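Local coordinates for Di-haem cytochrome c peroxidase family protein (Burkholderia thailandensis E264, PDB 6NX0) that carries two covalently bound c-type haems, forms an atypically stable bis-Fe(IV) state and probably acts as a peroxidase of the cytochrome c peroxidase/MauG family, at residues A[163-168]-A[264-269]; A[317-322]-A[371-376]; A[129-134]-A[460-465]. One frame throughout, in Å; residues are numbered along the deposited sequence. Where two conformers were deposited one is given.

Contact 1 of 3, residues A[163-168]-A[264-269]. With HEC (heme c), chain B.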
loop_
_atom_site.group_PDB
_atom_site.type_symbol
_atom_site.label_atom_id
_atom_site.label_comp_id
_atom_site.label_asym_id
_atom_site.label_seq_id
_atom_site.Cartn_x
_atom_site.Cartn_y
_atom_site.Cartn_z
ATOM N N LEU A 163 1.324 -6.419 -3.438
ATOM C CA LEU A 163 2.346 -6.853 -2.487
ATOM C C LEU A 163 3.735 -6.984 -3.083
ATOM O O LEU A 163 4.678 -7.242 -2.333
ATOM C CB LEU A 163 1.958 -8.182 -1.844
ATOM C CG LEU A 163 0.588 -8.218 -1.173
ATOM C CD1 LEU A 163 0.358 -9.561 -0.471
ATOM C CD2 LEU A 163 0.435 -7.091 -0.190
ATOM N N LEU A 164 3.918 -6.793 -4.385
ATOM C CA LEU A 164 5.292 -6.708 -4.858
ATOM C C LEU A 164 5.957 -5.510 -4.198
ATOM O O LEU A 164 5.321 -4.471 -3.964
ATOM C CB LEU A 164 5.351 -6.602 -6.384
ATOM C CG LEU A 164 4.844 -7.827 -7.161
ATOM C CD1 LEU A 164 4.991 -7.545 -8.635
ATOM C CD2 LEU A 164 5.563 -9.112 -6.785
ATOM N N TYR A 165 7.243 -5.664 -3.870
ATOM C CA TYR A 165 8.084 -4.634 -3.242
ATOM C C TYR A 165 7.709 -4.378 -1.775
ATOM O O TYR A 165 8.268 -3.465 -1.146
ATOM C CB TYR A 165 8.084 -3.323 -4.052
ATOM C CG TYR A 165 8.392 -3.615 -5.493
ATOM C CD1 TYR A 165 9.682 -3.922 -5.902
ATOM C CD2 TYR A 165 7.381 -3.672 -6.428
ATOM C CE1 TYR A 165 9.955 -4.252 -7.220
ATOM C CE2 TYR A 165 7.646 -3.998 -7.760
ATOM C CZ TYR A 165 8.936 -4.295 -8.135
ATOM O OH TYR A 165 9.252 -4.638 -9.441
ATOM N N VAL A 166 6.768 -5.142 -1.214
ATOM C CA VAL A 166 6.365 -4.907 0.166
ATOM C C VAL A 166 7.501 -5.179 1.143
ATOM O O VAL A 166 7.479 -4.664 2.263
ATOM C CB VAL A 166 5.113 -5.765 0.499
ATOM C CG1 VAL A 166 5.469 -7.244 0.703
ATOM C CG2 VAL A 166 4.356 -5.205 1.735
ATOM N N ARG A 167 8.504 -5.971 0.754
ATOM C CA ARG A 167 9.628 -6.250 1.638
ATOM C C ARG A 167 10.431 -5.003 1.981
ATOM O O ARG A 167 11.212 -5.024 2.945
ATOM C CB ARG A 167 10.535 -7.314 1.011
ATOM C CG ARG A 167 11.353 -6.850 -0.186
ATOM C CD ARG A 167 12.198 -8.018 -0.719
ATOM N NE ARG A 167 13.139 -7.598 -1.742
ATOM C CZ ARG A 167 14.030 -8.401 -2.314
ATOM N NH1 ARG A 167 14.079 -9.668 -1.954
ATOM N NH2 ARG A 167 14.875 -7.941 -3.247
ATOM N N TYR A 168 10.247 -3.911 1.254
ATOM C CA TYR A 168 10.959 -2.675 1.534
ATOM C C TYR A 168 10.201 -1.739 2.473
ATOM O O TYR A 168 10.732 -0.683 2.805
ATOM C CB TYR A 168 11.273 -1.937 0.228
ATOM C CG TYR A 168 12.202 -2.711 -0.671
ATOM C CD1 TYR A 168 13.564 -2.738 -0.437
ATOM C CD2 TYR A 168 11.710 -3.446 -1.744
ATOM C CE1 TYR A 168 14.407 -3.485 -1.239
ATOM C CE2 TYR A 168 12.555 -4.180 -2.549
ATOM C CZ TYR A 168 13.894 -4.187 -2.291
ATOM O OH TYR A 168 14.767 -4.920 -3.055
ATOM N N GLU A 264 11.577 -13.119 -5.823
ATOM C CA GLU A 264 10.566 -13.085 -6.864
ATOM C C GLU A 264 9.453 -12.106 -6.538
ATOM O O GLU A 264 8.684 -11.742 -7.429
ATOM C CB GLU A 264 9.993 -14.484 -7.114
ATOM C CG GLU A 264 9.105 -15.057 -6.037
ATOM C CD GLU A 264 8.316 -16.268 -6.549
ATOM O OE1 GLU A 264 8.222 -16.451 -7.785
ATOM O OE2 GLU A 264 7.794 -17.040 -5.728
ATOM N N MET A 265 9.379 -11.645 -5.297
ATOM C CA MET A 265 8.382 -10.656 -4.910
ATOM C C MET A 265 8.901 -9.223 -5.028
ATOM O O MET A 265 8.239 -8.294 -4.541
ATOM C CB MET A 265 7.893 -10.966 -3.484
ATOM C CG MET A 265 7.198 -12.333 -3.374
ATOM S SD MET A 265 5.816 -12.526 -4.531
ATOM C CE MET A 265 4.542 -11.694 -3.620
ATOM N N ALA A 266 10.045 -9.033 -5.701
ATOM C CA ALA A 266 10.588 -7.709 -6.026
ATOM C C ALA A 266 11.331 -7.817 -7.359
ATOM O O ALA A 266 12.569 -7.776 -7.414
ATOM C CB ALA A 266 11.503 -7.212 -4.902
ATOM N N PRO A 267 10.590 -7.935 -8.472
ATOM C CA PRO A 267 11.233 -8.297 -9.751
ATOM C C PRO A 267 12.039 -7.189 -10.410
ATOM O O PRO A 267 13.041 -7.493 -11.080
ATOM C CB PRO A 267 10.049 -8.711 -10.641
ATOM C CG PRO A 267 8.866 -8.907 -9.713
ATOM C CD PRO A 267 9.115 -8.009 -8.547
ATOM N N PHE A 268 11.617 -5.924 -10.308
ATOM C CA PHE A 268 12.289 -4.812 -10.987
ATOM C C PHE A 268 12.472 -5.108 -12.479
ATOM O O PHE A 268 13.580 -5.069 -13.018
ATOM C CB PHE A 268 13.636 -4.503 -10.318
ATOM C CG PHE A 268 13.514 -4.005 -8.898
ATOM C CD1 PHE A 268 13.063 -2.719 -8.626
ATOM C CD2 PHE A 268 13.880 -4.817 -7.837
ATOM C CE1 PHE A 268 12.958 -2.262 -7.326
ATOM C CE2 PHE A 268 13.775 -4.361 -6.534
ATOM C CZ PHE A 268 13.320 -3.073 -6.291
ATOM N N SER A 269 11.347 -5.404 -13.142
ATOM C CA SER A 269 11.358 -5.840 -14.538
ATOM C C SER A 269 10.577 -4.895 -15.443
ATOM O O SER A 269 10.186 -5.291 -16.543
ATOM C CB SER A 269 10.800 -7.255 -14.658
ATOM O OG SER A 269 9.412 -7.280 -14.376
HETATM FE FE HEC B . -4.063 -8.407 2.228
HETATM C CHA HEC B . -2.951 -5.192 2.884
HETATM C CHB HEC B . -0.982 -9.613 2.988
HETATM C CHC HEC B . -5.357 -11.578 2.539
HETATM C CHD HEC B . -7.239 -7.219 1.619
HETATM N NA HEC B . -2.292 -7.552 2.731
HETATM C C1A HEC B . -2.046 -6.217 2.983
HETATM C C2A HEC B . -0.656 -6.062 3.311
HETATM C C3A HEC B . -0.092 -7.276 3.230
HETATM C C4A HEC B . -1.123 -8.246 2.962
HETATM C CMA HEC B . 1.345 -7.643 3.583
HETATM C CAA HEC B . 0.024 -4.731 3.683
HETATM C CBA HEC B . 0.677 -4.114 2.460
HETATM C CGA HEC B . 1.227 -2.734 2.708
HETATM O O1A HEC B . 1.934 -2.245 1.778
HETATM O O2A HEC B . 0.851 -2.091 3.736
HETATM N NB HEC B . -3.341 -10.244 2.699
HETATM C C1B HEC B . -2.014 -10.516 3.006
HETATM C C2B HEC B . -1.905 -11.922 3.287
HETATM C C3B HEC B . -3.129 -12.459 3.268
HETATM C C4B HEC B . -4.042 -11.418 2.859
HETATM C CMB HEC B . -0.586 -12.623 3.628
HETATM C CAB HEC B . -3.546 -13.929 3.478
HETATM C CBB HEC B . -3.295 -14.331 4.952
HETATM N NC HEC B . -5.920 -9.231 2.083
HETATM C C1C HEC B . -6.219 -10.582 2.199
HETATM C C2C HEC B . -7.568 -10.758 1.709
HETATM C C3C HEC B . -8.102 -9.569 1.413
HETATM C C4C HEC B . -7.078 -8.579 1.677
HETATM C CMC HEC B . -8.215 -12.130 1.460
HETATM C CAC HEC B . -9.353 -9.301 0.559
HETATM C CBC HEC B . -10.639 -9.703 1.293
HETATM N ND HEC B . -4.904 -6.560 2.199
HETATM C C1D HEC B . -6.255 -6.302 1.891
HETATM C C2D HEC B . -6.491 -4.892 2.064
HETATM C C3D HEC B . -5.209 -4.288 2.512
HETATM C C4D HEC B . -4.263 -5.369 2.570
HETATM C CMD HEC B . -7.833 -4.197 1.940
HETATM C CAD HEC B . -4.953 -2.814 2.878
HETATM C CBD HEC B . -5.625 -2.578 4.211
HETATM C CGD HEC B . -5.158 -1.309 4.903
HETATM O O1D HEC B . -4.314 -0.589 4.325
HETATM O O2D HEC B . -5.729 -1.032 5.995
HETATM O O HOH W 1 8.514 -7.857 -1.539
HETATM O O HOH W 2 -4.589 -8.142 4.337
#

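Contact 2 of 3, residues A[317-322]-A[371-376]. With HEC (heme c), chain C.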
loop_
_atom_site.group_PDB
_atom_site.type_symbol
_atom_site.label_atom_id
_atom_site.label_comp_id
_atom_site.label_asym_id
_atom_site.label_seq_id
_atom_site.Cartn_x
_atom_site.Cartn_y
_atom_site.Cartn_z
ATOM N N SER A 317 14.429 3.410 -6.505
ATOM C CA SER A 317 13.222 3.999 -7.087
ATOM C C SER A 317 12.043 3.135 -6.670
ATOM O O SER A 317 11.549 2.308 -7.437
ATOM C CB SER A 317 13.311 4.122 -8.584
ATOM O OG SER A 317 14.321 5.053 -8.952
ATOM N N LEU A 318 11.578 3.360 -5.444
ATOM C CA LEU A 318 10.396 2.666 -4.955
ATOM C C LEU A 318 9.151 3.535 -5.034
ATOM O O LEU A 318 8.045 3.036 -4.791
ATOM C CB LEU A 318 10.622 2.174 -3.517
ATOM C CG LEU A 318 11.781 1.171 -3.366
ATOM C CD1 LEU A 318 12.045 0.823 -1.920
ATOM C CD2 LEU A 318 11.524 -0.087 -4.185
ATOM N N PHE A 319 9.295 4.812 -5.405
ATOM C CA PHE A 319 8.173 5.717 -5.638
ATOM C C PHE A 319 7.364 5.955 -4.369
ATOM O O PHE A 319 6.156 6.204 -4.403
ATOM C CB PHE A 319 7.328 5.212 -6.812
ATOM C CG PHE A 319 8.092 5.275 -8.096
ATOM C CD1 PHE A 319 8.146 6.452 -8.822
ATOM C CD2 PHE A 319 8.835 4.197 -8.519
ATOM C CE1 PHE A 319 8.907 6.521 -9.993
ATOM C CE2 PHE A 319 9.598 4.278 -9.692
ATOM C CZ PHE A 319 9.622 5.432 -10.407
ATOM N N THR A 320 8.067 5.915 -3.250
ATOM C CA THR A 320 7.564 6.297 -1.953
ATOM C C THR A 320 8.748 6.353 -1.008
ATOM O O THR A 320 9.716 5.601 -1.161
ATOM C CB THR A 320 6.508 5.333 -1.392
ATOM O OG1 THR A 320 6.186 5.804 -0.076
ATOM C CG2 THR A 320 7.015 3.899 -1.348
ATOM N N ASP A 321 8.651 7.255 -0.041
ATOM C CA ASP A 321 9.574 7.287 1.081
ATOM C C ASP A 321 9.021 6.564 2.300
ATOM O O ASP A 321 9.668 6.559 3.354
ATOM C CB ASP A 321 9.943 8.743 1.421
ATOM C CG ASP A 321 8.761 9.589 1.874
ATOM O OD1 ASP A 321 7.600 9.100 1.905
ATOM O OD2 ASP A 321 9.005 10.789 2.190
ATOM N N PHE A 322 7.863 5.906 2.158
ATOM C CA PHE A 322 7.147 5.227 3.243
ATOM C C PHE A 322 6.747 6.169 4.360
ATOM O O PHE A 322 6.442 5.711 5.471
ATOM C CB PHE A 322 7.958 4.049 3.781
ATOM C CG PHE A 322 8.356 3.080 2.693
ATOM C CD1 PHE A 322 7.416 2.211 2.146
ATOM C CD2 PHE A 322 9.633 3.090 2.166
ATOM C CE1 PHE A 322 7.770 1.326 1.111
ATOM C CE2 PHE A 322 9.978 2.210 1.130
ATOM C CZ PHE A 322 9.030 1.334 0.617
ATOM N N GLY A 371 3.772 3.141 -2.878
ATOM C CA GLY A 371 4.612 3.042 -4.052
ATOM C C GLY A 371 3.737 2.888 -5.276
ATOM O O GLY A 371 2.622 2.392 -5.190
ATOM N N LEU A 372 4.249 3.343 -6.420
ATOM C CA LEU A 372 3.495 3.425 -7.666
ATOM C C LEU A 372 3.874 2.349 -8.679
ATOM O O LEU A 372 3.347 2.365 -9.802
ATOM C CB LEU A 372 3.671 4.824 -8.289
ATOM C CG LEU A 372 3.197 5.972 -7.384
ATOM C CD1 LEU A 372 3.336 7.313 -8.091
ATOM C CD2 LEU A 372 1.761 5.753 -6.954
ATOM N N ARG A 373 4.775 1.428 -8.342
ATOM C CA ARG A 373 5.062 0.348 -9.280
ATOM C C ARG A 373 3.803 -0.480 -9.495
ATOM O O ARG A 373 3.079 -0.797 -8.552
ATOM C CB ARG A 373 6.208 -0.523 -8.781
ATOM C CG ARG A 373 7.542 0.238 -8.840
ATOM C CD ARG A 373 8.662 -0.462 -8.144
ATOM N NE ARG A 373 9.976 0.119 -8.458
ATOM C CZ ARG A 373 10.691 -0.191 -9.529
ATOM N NH1 ARG A 373 10.207 -1.040 -10.433
ATOM N NH2 ARG A 373 11.872 0.378 -9.727
ATOM N N ASN A 374 3.550 -0.807 -10.761
ATOM C CA ASN A 374 2.376 -1.546 -11.235
ATOM C C ASN A 374 1.065 -0.820 -10.997
ATOM O O ASN A 374 -0.005 -1.436 -11.103
ATOM C CB ASN A 374 2.340 -2.953 -10.653
ATOM C CG ASN A 374 3.518 -3.746 -11.110
ATOM O OD1 ASN A 374 3.620 -4.060 -12.312
ATOM N ND2 ASN A 374 4.428 -4.053 -10.198
ATOM N N VAL A 375 1.105 0.495 -10.766
ATOM C CA VAL A 375 -0.141 1.230 -10.515
ATOM C C VAL A 375 -1.091 1.136 -11.698
ATOM O O VAL A 375 -2.314 1.092 -11.521
ATOM C CB VAL A 375 0.176 2.694 -10.129
ATOM C CG1 VAL A 375 0.760 3.470 -11.299
ATOM C CG2 VAL A 375 -1.075 3.386 -9.533
ATOM N N ALA A 376 -0.558 1.051 -12.924
ATOM C CA ALA A 376 -1.412 1.167 -14.101
ATOM C C ALA A 376 -2.248 -0.080 -14.392
ATOM O O ALA A 376 -3.058 -0.050 -15.326
ATOM C CB ALA A 376 -0.545 1.503 -15.316
HETATM FE FE HEC C . 0.450 10.598 -4.720
HETATM C CHA HEC C . -1.615 8.025 -3.791
HETATM C CHB HEC C . 0.177 9.644 -8.008
HETATM C CHC HEC C . 1.949 13.516 -5.723
HETATM C CHD HEC C . 1.068 11.383 -1.457
HETATM N NA HEC C . -0.484 9.086 -5.699
HETATM C C1A HEC C . -1.251 8.103 -5.102
HETATM C C2A HEC C . -1.812 7.304 -6.161
HETATM C C3A HEC C . -1.237 7.687 -7.307
HETATM C C4A HEC C . -0.391 8.824 -7.043
HETATM C CMA HEC C . -1.565 7.199 -8.715
HETATM C CAA HEC C . -2.703 6.059 -5.953
HETATM C CBA HEC C . -1.865 4.801 -5.805
HETATM C CGA HEC C . -2.637 3.546 -5.473
HETATM O O1A HEC C . -1.932 2.533 -5.179
HETATM O O2A HEC C . -3.872 3.596 -5.215
HETATM N NB HEC C . 0.990 11.413 -6.486
HETATM C C1B HEC C . 0.831 10.814 -7.739
HETATM C C2B HEC C . 1.364 11.716 -8.743
HETATM C C3B HEC C . 1.795 12.822 -8.140
HETATM C C4B HEC C . 1.610 12.625 -6.708
HETATM C CMB HEC C . 1.445 11.372 -10.253
HETATM C CAB HEC C . 2.333 14.132 -8.770
HETATM C CBB HEC C . 1.269 14.763 -9.696
HETATM N NC HEC C . 1.403 12.110 -3.783
HETATM C C1C HEC C . 1.889 13.256 -4.382
HETATM C C2C HEC C . 2.390 14.109 -3.340
HETATM C C3C HEC C . 2.239 13.482 -2.167
HETATM C C4C HEC C . 1.578 12.222 -2.414
HETATM C CMC HEC C . 3.073 15.458 -3.657
HETATM C CAC HEC C . 2.846 13.885 -0.813
HETATM C CBC HEC C . 2.239 15.242 -0.397
HETATM N ND HEC C . -0.124 9.800 -2.961
HETATM C C1D HEC C . 0.247 10.313 -1.714
HETATM C C2D HEC C . -0.536 9.651 -0.712
HETATM C C3D HEC C . -1.420 8.695 -1.414
HETATM C C4D HEC C . -1.078 8.799 -2.807
HETATM C CMD HEC C . -0.499 9.871 0.797
HETATM C CAD HEC C . -2.474 7.780 -0.778
HETATM C CBD HEC C . -3.754 8.578 -0.622
HETATM C CGD HEC C . -4.933 7.675 -0.364
HETATM O O1D HEC C . -4.790 6.436 -0.516
HETATM O O2D HEC C . -6.058 8.223 -0.179
#

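Contact 3 of 3, residues A[129-134]-A[460-465]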
loop_
_atom_site.group_PDB
_atom_site.type_symbol
_atom_site.label_atom_id
_atom_site.label_comp_id
_atom_site.label_asym_id
_atom_site.label_seq_id
_atom_site.Cartn_x
_atom_site.Cartn_y
_atom_site.Cartn_z
ATOM N N GLY A 129 -1.523 -12.799 -10.902
ATOM C CA GLY A 129 -1.589 -12.348 -12.281
ATOM C C GLY A 129 -1.740 -10.851 -12.446
ATOM O O GLY A 129 -1.745 -10.358 -13.580
ATOM N N ARG A 130 -1.874 -10.118 -11.340
ATOM C CA ARG A 130 -2.031 -8.662 -11.331
ATOM C C ARG A 130 -1.125 -8.065 -10.255
ATOM O O ARG A 130 -1.555 -7.259 -9.426
ATOM C CB ARG A 130 -3.501 -8.256 -11.112
ATOM C CG ARG A 130 -3.845 -6.775 -11.434
ATOM C CD ARG A 130 -5.279 -6.408 -11.072
ATOM N NE ARG A 130 -6.219 -7.215 -11.832
ATOM C CZ ARG A 130 -6.700 -6.904 -13.021
ATOM N NH1 ARG A 130 -7.532 -7.740 -13.632
ATOM N NH2 ARG A 130 -6.373 -5.771 -13.616
ATOM N N ALA A 131 0.151 -8.468 -10.253
ATOM C CA ALA A 131 1.166 -7.911 -9.347
ATOM C C ALA A 131 0.761 -8.043 -7.882
ATOM O O ALA A 131 1.132 -7.217 -7.039
ATOM C CB ALA A 131 1.467 -6.450 -9.682
ATOM N N PHE A 132 0.013 -9.102 -7.571
ATOM C CA PHE A 132 -0.442 -9.358 -6.203
ATOM C C PHE A 132 -1.279 -8.194 -5.682
ATOM O O PHE A 132 -1.324 -7.922 -4.485
ATOM C CB PHE A 132 0.743 -9.694 -5.288
ATOM C CG PHE A 132 1.399 -10.989 -5.649
ATOM C CD1 PHE A 132 2.394 -11.048 -6.618
ATOM C CD2 PHE A 132 0.972 -12.168 -5.066
ATOM C CE1 PHE A 132 2.980 -12.266 -6.983
ATOM C CE2 PHE A 132 1.554 -13.377 -5.402
ATOM C CZ PHE A 132 2.556 -13.430 -6.382
ATOM N N ALA A 133 -2.007 -7.548 -6.581
ATOM C CA ALA A 133 -3.050 -6.588 -6.290
ATOM C C ALA A 133 -4.403 -7.219 -6.588
ATOM O O ALA A 133 -4.474 -8.248 -7.266
ATOM C CB ALA A 133 -2.862 -5.332 -7.152
ATOM N N PRO A 134 -5.502 -6.647 -6.112
ATOM C CA PRO A 134 -6.773 -7.363 -6.249
ATOM C C PRO A 134 -7.327 -7.340 -7.663
ATOM O O PRO A 134 -7.318 -6.317 -8.357
ATOM C CB PRO A 134 -7.708 -6.636 -5.268
ATOM C CG PRO A 134 -7.101 -5.319 -5.065
ATOM C CD PRO A 134 -5.623 -5.513 -5.167
ATOM N N ALA A 460 7.139 -6.558 -16.254
ATOM C CA ALA A 460 6.982 -7.094 -17.602
ATOM C C ALA A 460 5.832 -8.091 -17.714
ATOM O O ALA A 460 5.137 -8.123 -18.746
ATOM C CB ALA A 460 8.285 -7.757 -18.038
ATOM N N ARG A 461 5.648 -8.935 -16.693
ATOM C CA ARG A 461 4.602 -9.960 -16.685
ATOM C C ARG A 461 3.210 -9.376 -16.885
ATOM O O ARG A 461 2.300 -10.087 -17.332
ATOM C CB ARG A 461 4.645 -10.737 -15.351
ATOM C CG ARG A 461 3.569 -11.798 -15.174
ATOM C CD ARG A 461 3.820 -12.567 -13.886
ATOM N NE ARG A 461 2.781 -13.548 -13.579
ATOM C CZ ARG A 461 2.722 -14.243 -12.445
ATOM N NH1 ARG A 461 3.629 -14.051 -11.496
ATOM N NH2 ARG A 461 1.747 -15.126 -12.255
ATOM N N TYR A 462 3.013 -8.108 -16.536
ATOM C CA TYR A 462 1.667 -7.566 -16.384
ATOM C C TYR A 462 1.308 -6.472 -17.375
ATOM O O TYR A 462 0.220 -5.896 -17.250
ATOM C CB TYR A 462 1.489 -7.010 -14.963
ATOM C CG TYR A 462 1.919 -7.982 -13.899
ATOM C CD1 TYR A 462 1.230 -9.171 -13.708
ATOM C CD2 TYR A 462 2.999 -7.708 -13.078
ATOM C CE1 TYR A 462 1.606 -10.063 -12.724
ATOM C CE2 TYR A 462 3.385 -8.600 -12.085
ATOM C CZ TYR A 462 2.684 -9.771 -11.925
ATOM O OH TYR A 462 3.067 -10.655 -10.925
ATOM N N VAL A 463 2.165 -6.163 -18.365
ATOM C CA VAL A 463 1.908 -4.995 -19.216
ATOM C C VAL A 463 0.608 -5.129 -19.984
ATOM O O VAL A 463 -0.048 -4.121 -20.269
ATOM C CB VAL A 463 3.079 -4.722 -20.176
ATOM C CG1 VAL A 463 4.315 -4.290 -19.398
ATOM C CG2 VAL A 463 3.362 -5.929 -21.036
ATOM N N GLY A 464 0.191 -6.363 -20.286
ATOM C CA GLY A 464 -1.052 -6.588 -21.018
ATOM C C GLY A 464 -2.311 -6.237 -20.255
ATOM O O GLY A 464 -3.384 -6.155 -20.863
ATOM N N LEU A 465 -2.217 -6.016 -18.947
ATOM C CA LEU A 465 -3.381 -5.624 -18.182
ATOM C C LEU A 465 -3.593 -4.120 -18.134
ATOM O O LEU A 465 -4.647 -3.667 -17.680
ATOM C CB LEU A 465 -3.278 -6.144 -16.740
ATOM C CG LEU A 465 -3.271 -7.662 -16.553
ATOM C CD1 LEU A 465 -3.174 -7.996 -15.062
ATOM C CD2 LEU A 465 -4.510 -8.263 -17.177
#

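Contact 1 of 3, residues A[163-168]-A[264-269]
The ring of Phe268 presents one face to Tyr165, whose CE1 stands over its centre in an edge-to-face (T-shaped) pair, the centroids 4.8 Å apart and the planes at 61°. In the plane of the same Phe268 ring, at its edge, lies the hydroxyl of Tyr168, OH to CE2 3.7 Å, the two side chains meeting tip to tip. Tyr168 has CG of its neighbour Arg167 over one face, toward the rim, and the methyl of Ala266 at its edge. That methyl also covers one face of the Arg167 guanidinium, CB to NE 3.6 Å. The aromatic cluster joins the type II beta turn of 163-166 and the 3-10 segment that follows, in the haem-binding domain of a diheme peroxidase of the CCP/MauG family, to the loop between helices 245-260 and 271-276. Two hydrogen bonds fasten the turn to this loop. Tyr165 N gives a nearly straight one to Met265 O (2.9 Å, 172°). At the far end of the same residue, Phe268 N reaches the Tyr165 hydroxyl in the ring plane, N to OH 2.8 Å, and Asp459 is a further partner of that oxygen. Met265 O is also bound by a water that accepts from Arg167 N, a second link between the segments. Within 163-168 the Arg167 chain runs extended as far as NE, and NH2 gives a hydrogen bond to Tyr168 OH (3.0 Å), close to the guanidinium plane, while NH1 makes a salt bridge to Asp263. Leu164 adds apolar packing: its CD2 lies against Met265 and Pro267. Next to it Leu163 meets the haem of chain B, its CD2 3.5 Å from C3A.

Contact 2 of 3, residues A[317-322]-A[371-376]
Arg373 grips the carbonyl oxygen of Ser317 side-on, with two hydrogen bonds to a single acceptor: NE to O is 2.9 Å and NH2 to O is 3.0 Å. The oxygen sits at the edge of the guanidinium, within 9° of its plane. CG of Arg373 is anti to its carbonyl carbon, and the chain then runs extended as far as NE. Asp273 makes a salt bridge to NH2. Weaker polar contact follows at Gly371, whose CA directs a hydrogen at Phe319 O (3.5 Å, 170° at H). The apolar part is small: Phe319 CB meets Leu372 CB at 4.0 Å, the Phe319 ring crosses the Arg373 chain at about a right angle, and Thr320 CG2 covers the Gly371 backbone. Leu372, within a type II beta turn running to Val375, then places CD2 3.6 Å from C3A of the second haem. Phe319 O also accepts a hydrogen bond from ND1 of His305, an axial ligand of that haem (Tyr397 is the other). Since the backbone carrying this oxygen is packed against Gly371 and Leu372, the contact is consistent with a second-shell arrangement that fixes the imidazole's rotation and, through this bond, may increase its donor strength toward the iron.

Contact 3 of 3, residues A[129-134]-A[460-465]
Tyr462 lays one ring face on the backbone of Arg130 and Ala131, with Ala131 N 3.2 Å above the plane and offset toward the rim. The methyl of Ala131 lies over that ring as well, in a CH-pi contact with CB 4.1 Å from the centroid and 26° off the normal. The opposite face is covered by CB of Arg461. Gly129 O comes in near the plane at the ring edge, 3.2 Å from CD1, and the Tyr462 hydroxyl is hydrogen-bonded to Pro128 O. Beside the ring, Leu465 points its CD1 at the same Gly129 oxygen and meets Arg130 CG at 3.9 Å. The two side chains cross obliquely: the Arg130 chain bends at chi3 (-61°), which sets NE, and the guanidinium has Leu465 CD1 over one face, 4.1 Å above its centre. The guanidinium nitrogens are held by Thr135 and by the carbonyls of Ile377 and Ala475. No hydrogen bond passes between the two segments, which join by packing alone. The loop 129-134 follows the haem-binding Cys125-His126 sequence and precedes helix 138-142, whereas 460-465 is a 3-10 segment in the C-terminal tail after helix 444-455, packed back onto the first haem domain.

How the contacts relate
The three contacts lie between the two haems, contact 2 nearest the centre of the chain. Contacts 1 and 2, whose centres are 11 Å apart, serve different haems and meet at Arg373, which makes a cation-pi contact with Tyr165 and packs its NH2 3.5 Å from Phe268 CD1. Contact 3 lies about 12 Å from contact 1 and 15 Å from contact 2, centre to centre. Leu163 N probably bonds to Phe132 O (3.2 Å), and that oxygen also accepts from ND1 of His126, the axial histidine of the first haem. Asn374 CG packs on Ala131 CB at 3.7 Å. Along the sequence, contact 3 spans both others, which follow one another.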